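Local coordinates for protein class I phosphodiesterase PDEB1 (Leishmania major, PDB 2R8Q) that belongs to the class I phosphodiesterase family and, in its all-helical catalytic domain, holds a zinc ion, a magnesium ion and 3-isobutyl-1-methylxanthine, at residues T227-S232 against G323-G328; E123-L128 against R243-T248. One frame throughout, in Å; residues are numbered along the deposited sequence.

Contact 1 (T227-S232 against G323-G328); sequences TELATS and GNLFHG
Ala230 and Asn324 form the centre of a small, partly buried apolar contact between the C-terminal ends of two helices, 219-232 and 302-324, the centre of the contact lying about 22 Å from the centre of the chain. The methyl CB of Ala230 touches CB of Asn324 at 3.8 Å, and it lies 3.9 Å from O of Asn324, at the point where the second helix runs out. Asn324 offers its methylene rather than its amide: CG stands beside the backbone N (chi1 -70°), and ND2 makes a weak hydrogen bond back to O of Asp320 in its own helix. A looser second touch brings leucine methyls together, CD2 of Leu229 and CD2 of Leu325 lying 4.4 Å apart. Leu325 is the first residue to leave helical geometry; its side chain also packs on Phe226 and Phe234, while Leu229 leans on His241 of helix 239-254. Beyond Leu325 the chain bends in an inverse gamma turn centred on Phe326, closed by a weak bond from His327 N to Leu325 O. Away from the contact, hydroxyls of helix 219-232 bond to their own helix. OG1 of Thr231 reaches O of Thr227 at 2.9 Å from 47° above the carbonyl plane, and that oxygen also accepts from Thr231 N. Ser232 OG and N both bond O of Glu228, from opposite faces of its plane. With no hydrogen bond or salt bridge across the segments, the contact rests on van der Waals packing of a methyl, a methylene and leucine branches.

Contact 2 (E123-L128 against R243-T248); sequences ELLTEL and RLVMET
Leu124 and Leu125 meet Val245 and Met246 through aliphatic carbons, and no flat group takes part across the segments, either by a face or by an edge. CD2 of Leu125 rests against both of its partners, 3.7 Å from CG of Met246 and 3.8 Å from CG1 of Val245. The other methyl, CD1 of Leu125, lies 4.1 Å from CG of Met246. Val245 points CG1 at both leucines because that branch is anti to the backbone N (chi1 164°); Leu124 CD1 comes to CG1 of Val245 at 4.2 Å, the two side chains crossing at about a right angle. Leu125 also packs on Arg242 and Leu249, and Met246 on Cys210 of helix 197-212. On the helix side turned away from the contact, Arg243 makes a salt bridge to Asp209 and a cation-pi contact with Tyr202. Thr126 is the N-cap of helix 127-139: its OG1 caps a backbone N in the first turn and its own N bonds to OE1 of Glu129, consistent with a capping box. This is hydrophobic packing of a helix-entry turn on a neighbouring helix within an all-helical phosphodiesterase domain. Both helices lead toward the zinc site, one ending just before His140 and Asp141, the other at Asp254.

From the N terminus, the chain passes first through 123-128, then 227-232, 243-248 and finally 323-328. Contact 2 closes a loop of 114 residues and contact 1 one of 90; neither nests in the other, since their segments alternate and the loops cross. Their centres are 13 Å apart, and Phe326 bridges them: its CE1 lies 3.5 Å from CD1 of Leu124 and 3.8 Å from CG1 of Val245, while its CE2 packs on CG2 of Thr248. Leu229 adds a touch on Leu244 between consecutive helices 219-232 and 239-254. Together the two contacts join the entry to helix 127-139, this helix pair and the end of helix 302-324.

Contact 1 (T227-S232 against G323-G328)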
loop_
_atom_site.group_PDB
_atom_site.type_symbol
_atom_site.label_atom_id
_atom_site.label_comp_id
_atom_site.label_asym_id
_atom_site.label_seq_id
_atom_site.Cartn_x
_atom_site.Cartn_y
_atom_site.Cartn_z
ATOM N N THR A 227 1.731 -27.178 13.434
ATOM C CA THR A 227 2.048 -28.379 14.195
ATOM C C THR A 227 1.456 -28.311 15.602
ATOM O O THR A 227 0.935 -29.307 16.111
ATOM C CB THR A 227 3.567 -28.580 14.291
ATOM O OG1 THR A 227 4.129 -28.576 12.973
ATOM C CG2 THR A 227 3.885 -29.911 14.963
ATOM N N GLU A 228 1.534 -27.137 16.228
ATOM C CA GLU A 228 0.979 -26.965 17.568
ATOM C C GLU A 228 -0.532 -27.176 17.497
ATOM O O GLU A 228 -1.138 -27.711 18.425
ATOM C CB GLU A 228 1.298 -25.566 18.107
ATOM C CG GLU A 228 0.769 -25.280 19.514
ATOM C CD GLU A 228 1.198 -26.321 20.535
ATOM O OE1 GLU A 228 2.356 -26.782 20.471
ATOM O OE2 GLU A 228 0.379 -26.670 21.413
ATOM N N LEU A 229 -1.137 -26.755 16.390
ATOM C CA LEU A 229 -2.572 -26.927 16.196
ATOM C C LEU A 229 -2.884 -28.420 16.232
ATOM O O LEU A 229 -3.854 -28.853 16.854
ATOM C CB LEU A 229 -2.997 -26.339 14.846
ATOM C CG LEU A 229 -4.409 -26.668 14.355
ATOM C CD1 LEU A 229 -5.429 -26.112 15.323
ATOM C CD2 LEU A 229 -4.617 -26.089 12.964
ATOM N N ALA A 230 -2.047 -29.205 15.563
ATOM C CA ALA A 230 -2.222 -30.651 15.513
ATOM C C ALA A 230 -1.860 -31.294 16.851
ATOM O O ALA A 230 -2.427 -32.320 17.230
ATOM C CB ALA A 230 -1.363 -31.240 14.398
ATOM N N THR A 231 -0.914 -30.688 17.559
ATOM C CA THR A 231 -0.471 -31.192 18.856
ATOM C C THR A 231 -1.544 -31.023 19.929
ATOM O O THR A 231 -1.731 -31.897 20.779
ATOM C CB THR A 231 0.807 -30.461 19.328
ATOM O OG1 THR A 231 1.892 -30.778 18.449
ATOM C CG2 THR A 231 1.168 -30.873 20.750
ATOM N N SER A 232 -2.246 -29.895 19.889
ATOM C CA SER A 232 -3.289 -29.614 20.866
ATOM C C SER A 232 -4.650 -30.172 20.456
ATOM O O SER A 232 -5.513 -30.399 21.304
ATOM C CB SER A 232 -3.393 -28.104 21.106
ATOM O OG SER A 232 -3.601 -27.397 19.896
ATOM N N GLY A 323 0.235 -35.678 7.054
ATOM C CA GLY A 323 0.279 -36.649 8.130
ATOM C C GLY A 323 -0.377 -36.189 9.419
ATOM O O GLY A 323 -0.893 -37.009 10.178
ATOM N N ASN A 324 -0.383 -34.882 9.663
ATOM C CA ASN A 324 -0.958 -34.351 10.895
ATOM C C ASN A 324 -2.399 -33.853 10.849
ATOM O O ASN A 324 -3.017 -33.671 11.899
ATOM C CB ASN A 324 -0.065 -33.235 11.447
ATOM C CG ASN A 324 1.257 -33.755 11.980
ATOM O OD1 ASN A 324 1.287 -34.618 12.858
ATOM N ND2 ASN A 324 2.356 -33.230 11.454
ATOM N N LEU A 325 -2.946 -33.626 9.657
ATOM C CA LEU A 325 -4.323 -33.148 9.578
ATOM C C LEU A 325 -5.018 -33.339 8.231
ATOM O O LEU A 325 -6.176 -33.755 8.183
ATOM C CB LEU A 325 -4.382 -31.668 9.975
ATOM C CG LEU A 325 -5.780 -31.064 10.128
ATOM C CD1 LEU A 325 -6.539 -31.781 11.238
ATOM C CD2 LEU A 325 -5.661 -29.584 10.438
ATOM N N PHE A 326 -4.328 -33.021 7.140
ATOM C CA PHE A 326 -4.921 -33.159 5.810
ATOM C C PHE A 326 -4.675 -34.560 5.259
ATOM O O PHE A 326 -3.999 -34.729 4.244
ATOM C CB PHE A 326 -4.330 -32.128 4.840
ATOM C CG PHE A 326 -4.419 -30.703 5.323
ATOM C CD1 PHE A 326 -5.550 -30.244 5.989
ATOM C CD2 PHE A 326 -3.380 -29.811 5.083
ATOM C CE1 PHE A 326 -5.644 -28.917 6.405
ATOM C CE2 PHE A 326 -3.468 -28.483 5.495
ATOM C CZ PHE A 326 -4.602 -28.037 6.157
ATOM N N HIS A 327 -5.245 -35.561 5.923
ATOM C CA HIS A 327 -5.062 -36.949 5.521
ATOM C C HIS A 327 -5.586 -37.280 4.125
ATOM O O HIS A 327 -5.074 -38.185 3.465
ATOM C CB HIS A 327 -5.705 -37.869 6.563
ATOM C CG HIS A 327 -5.305 -37.547 7.971
ATOM N ND1 HIS A 327 -6.133 -36.878 8.847
ATOM C CD2 HIS A 327 -4.151 -37.773 8.643
ATOM C CE1 HIS A 327 -5.506 -36.707 9.998
ATOM N NE2 HIS A 327 -4.302 -37.240 9.900
ATOM N N GLY A 328 -6.591 -36.539 3.666
ATOM C CA GLY A 328 -7.149 -36.794 2.349
ATOM C C GLY A 328 -6.280 -36.345 1.185
ATOM O O GLY A 328 -6.615 -36.601 0.026
#

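Contact 2 (E123-L128 against R243-T248)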
loop_
_atom_site.group_PDB
_atom_site.type_symbol
_atom_site.label_atom_id
_atom_site.label_comp_id
_atom_site.label_asym_id
_atom_site.label_seq_id
_atom_site.Cartn_x
_atom_site.Cartn_y
_atom_site.Cartn_z
ATOM N N GLU A 123 -13.907 -30.132 4.742
ATOM C CA GLU A 123 -14.537 -30.646 5.954
ATOM C C GLU A 123 -14.043 -29.924 7.200
ATOM O O GLU A 123 -14.649 -30.022 8.269
ATOM C CB GLU A 123 -14.259 -32.142 6.093
ATOM C CG GLU A 123 -14.956 -32.986 5.049
ATOM C CD GLU A 123 -14.525 -34.436 5.092
ATOM O OE1 GLU A 123 -13.821 -34.824 6.049
ATOM O OE2 GLU A 123 -14.896 -35.187 4.168
ATOM N N LEU A 124 -12.944 -29.194 7.057
ATOM C CA LEU A 124 -12.360 -28.462 8.174
ATOM C C LEU A 124 -12.761 -26.990 8.166
ATOM O O LEU A 124 -12.419 -26.249 9.088
ATOM C CB LEU A 124 -10.834 -28.558 8.110
ATOM C CG LEU A 124 -10.230 -29.960 7.993
ATOM C CD1 LEU A 124 -8.750 -29.850 7.646
ATOM C CD2 LEU A 124 -10.434 -30.722 9.289
ATOM N N LEU A 125 -13.496 -26.574 7.136
ATOM C CA LEU A 125 -13.898 -25.174 6.989
ATOM C C LEU A 125 -15.383 -24.969 6.722
ATOM O O LEU A 125 -16.107 -25.911 6.398
ATOM C CB LEU A 125 -13.133 -24.550 5.819
ATOM C CG LEU A 125 -11.611 -24.657 5.811
ATOM C CD1 LEU A 125 -11.079 -24.168 4.469
ATOM C CD2 LEU A 125 -11.035 -23.841 6.965
ATOM N N THR A 126 -15.834 -23.723 6.856
ATOM C CA THR A 126 -17.223 -23.397 6.555
ATOM C C THR A 126 -17.263 -23.143 5.051
ATOM O O THR A 126 -16.215 -22.984 4.418
ATOM C CB THR A 126 -17.696 -22.116 7.277
ATOM O OG1 THR A 126 -16.927 -20.992 6.830
ATOM C CG2 THR A 126 -17.548 -22.275 8.782
ATOM N N GLU A 127 -18.459 -23.109 4.471
ATOM C CA GLU A 127 -18.576 -22.865 3.037
ATOM C C GLU A 127 -18.070 -21.465 2.698
ATOM O O GLU A 127 -17.462 -21.255 1.650
ATOM C CB GLU A 127 -20.026 -23.031 2.577
ATOM C CG GLU A 127 -20.553 -24.445 2.741
ATOM C CD GLU A 127 -21.926 -24.636 2.125
ATOM O OE1 GLU A 127 -22.822 -23.812 2.400
ATOM O OE2 GLU A 127 -22.108 -25.617 1.372
ATOM N N LEU A 128 -18.311 -20.509 3.589
ATOM C CA LEU A 128 -17.846 -19.146 3.362
ATOM C C LEU A 128 -16.321 -19.116 3.286
ATOM O O LEU A 128 -15.748 -18.432 2.438
ATOM C CB LEU A 128 -18.324 -18.216 4.484
ATOM C CG LEU A 128 -17.805 -16.775 4.404
ATOM C CD1 LEU A 128 -18.217 -16.146 3.082
ATOM C CD2 LEU A 128 -18.351 -15.961 5.570
ATOM N N ARG A 243 -8.844 -20.677 10.632
ATOM C CA ARG A 243 -8.072 -19.651 9.938
ATOM C C ARG A 243 -6.680 -20.186 9.625
ATOM O O ARG A 243 -6.166 -19.990 8.522
ATOM C CB ARG A 243 -7.951 -18.377 10.783
ATOM C CG ARG A 243 -7.233 -17.233 10.057
ATOM C CD ARG A 243 -7.913 -16.922 8.725
ATOM N NE ARG A 243 -9.366 -16.847 8.870
ATOM C CZ ARG A 243 -10.027 -15.773 9.287
ATOM N NH1 ARG A 243 -9.372 -14.659 9.593
ATOM N NH2 ARG A 243 -11.345 -15.822 9.424
ATOM N N LEU A 244 -6.066 -20.863 10.595
ATOM C CA LEU A 244 -4.740 -21.426 10.389
ATOM C C LEU A 244 -4.804 -22.504 9.302
ATOM O O LEU A 244 -3.857 -22.685 8.537
ATOM C CB LEU A 244 -4.197 -22.004 11.699
ATOM C CG LEU A 244 -2.797 -22.626 11.655
ATOM C CD1 LEU A 244 -1.809 -21.683 10.983
ATOM C CD2 LEU A 244 -2.354 -22.939 13.076
ATOM N N VAL A 245 -5.925 -23.217 9.226
ATOM C CA VAL A 245 -6.087 -24.231 8.192
ATOM C C VAL A 245 -6.116 -23.550 6.823
ATOM O O VAL A 245 -5.504 -24.036 5.871
ATOM C CB VAL A 245 -7.389 -25.048 8.391
ATOM C CG1 VAL A 245 -7.733 -25.812 7.108
ATOM C CG2 VAL A 245 -7.210 -26.030 9.545
ATOM N N MET A 246 -6.815 -22.420 6.729
ATOM C CA MET A 246 -6.891 -21.678 5.472
ATOM C C MET A 246 -5.505 -21.209 5.045
ATOM O O MET A 246 -5.121 -21.338 3.878
ATOM C CB MET A 246 -7.798 -20.454 5.619
ATOM C CG MET A 246 -9.274 -20.760 5.808
ATOM S SD MET A 246 -10.236 -19.242 6.088
ATOM C CE MET A 246 -10.276 -18.570 4.435
ATOM N N GLU A 247 -4.752 -20.661 5.996
ATOM C CA GLU A 247 -3.416 -20.161 5.700
ATOM C C GLU A 247 -2.488 -21.284 5.268
ATOM O O GLU A 247 -1.672 -21.113 4.367
ATOM C CB GLU A 247 -2.830 -19.450 6.924
ATOM C CG GLU A 247 -3.643 -18.244 7.373
ATOM C CD GLU A 247 -3.207 -17.714 8.727
ATOM O OE1 GLU A 247 -2.567 -18.473 9.483
ATOM O OE2 GLU A 247 -3.515 -16.545 9.041
ATOM N N THR A 248 -2.616 -22.435 5.918
ATOM C CA THR A 248 -1.774 -23.572 5.587
ATOM C C THR A 248 -2.120 -24.118 4.205
ATOM O O THR A 248 -1.230 -24.534 3.458
ATOM C CB THR A 248 -1.911 -24.674 6.647
ATOM O OG1 THR A 248 -1.614 -24.120 7.932
ATOM C CG2 THR A 248 -0.941 -25.810 6.367
#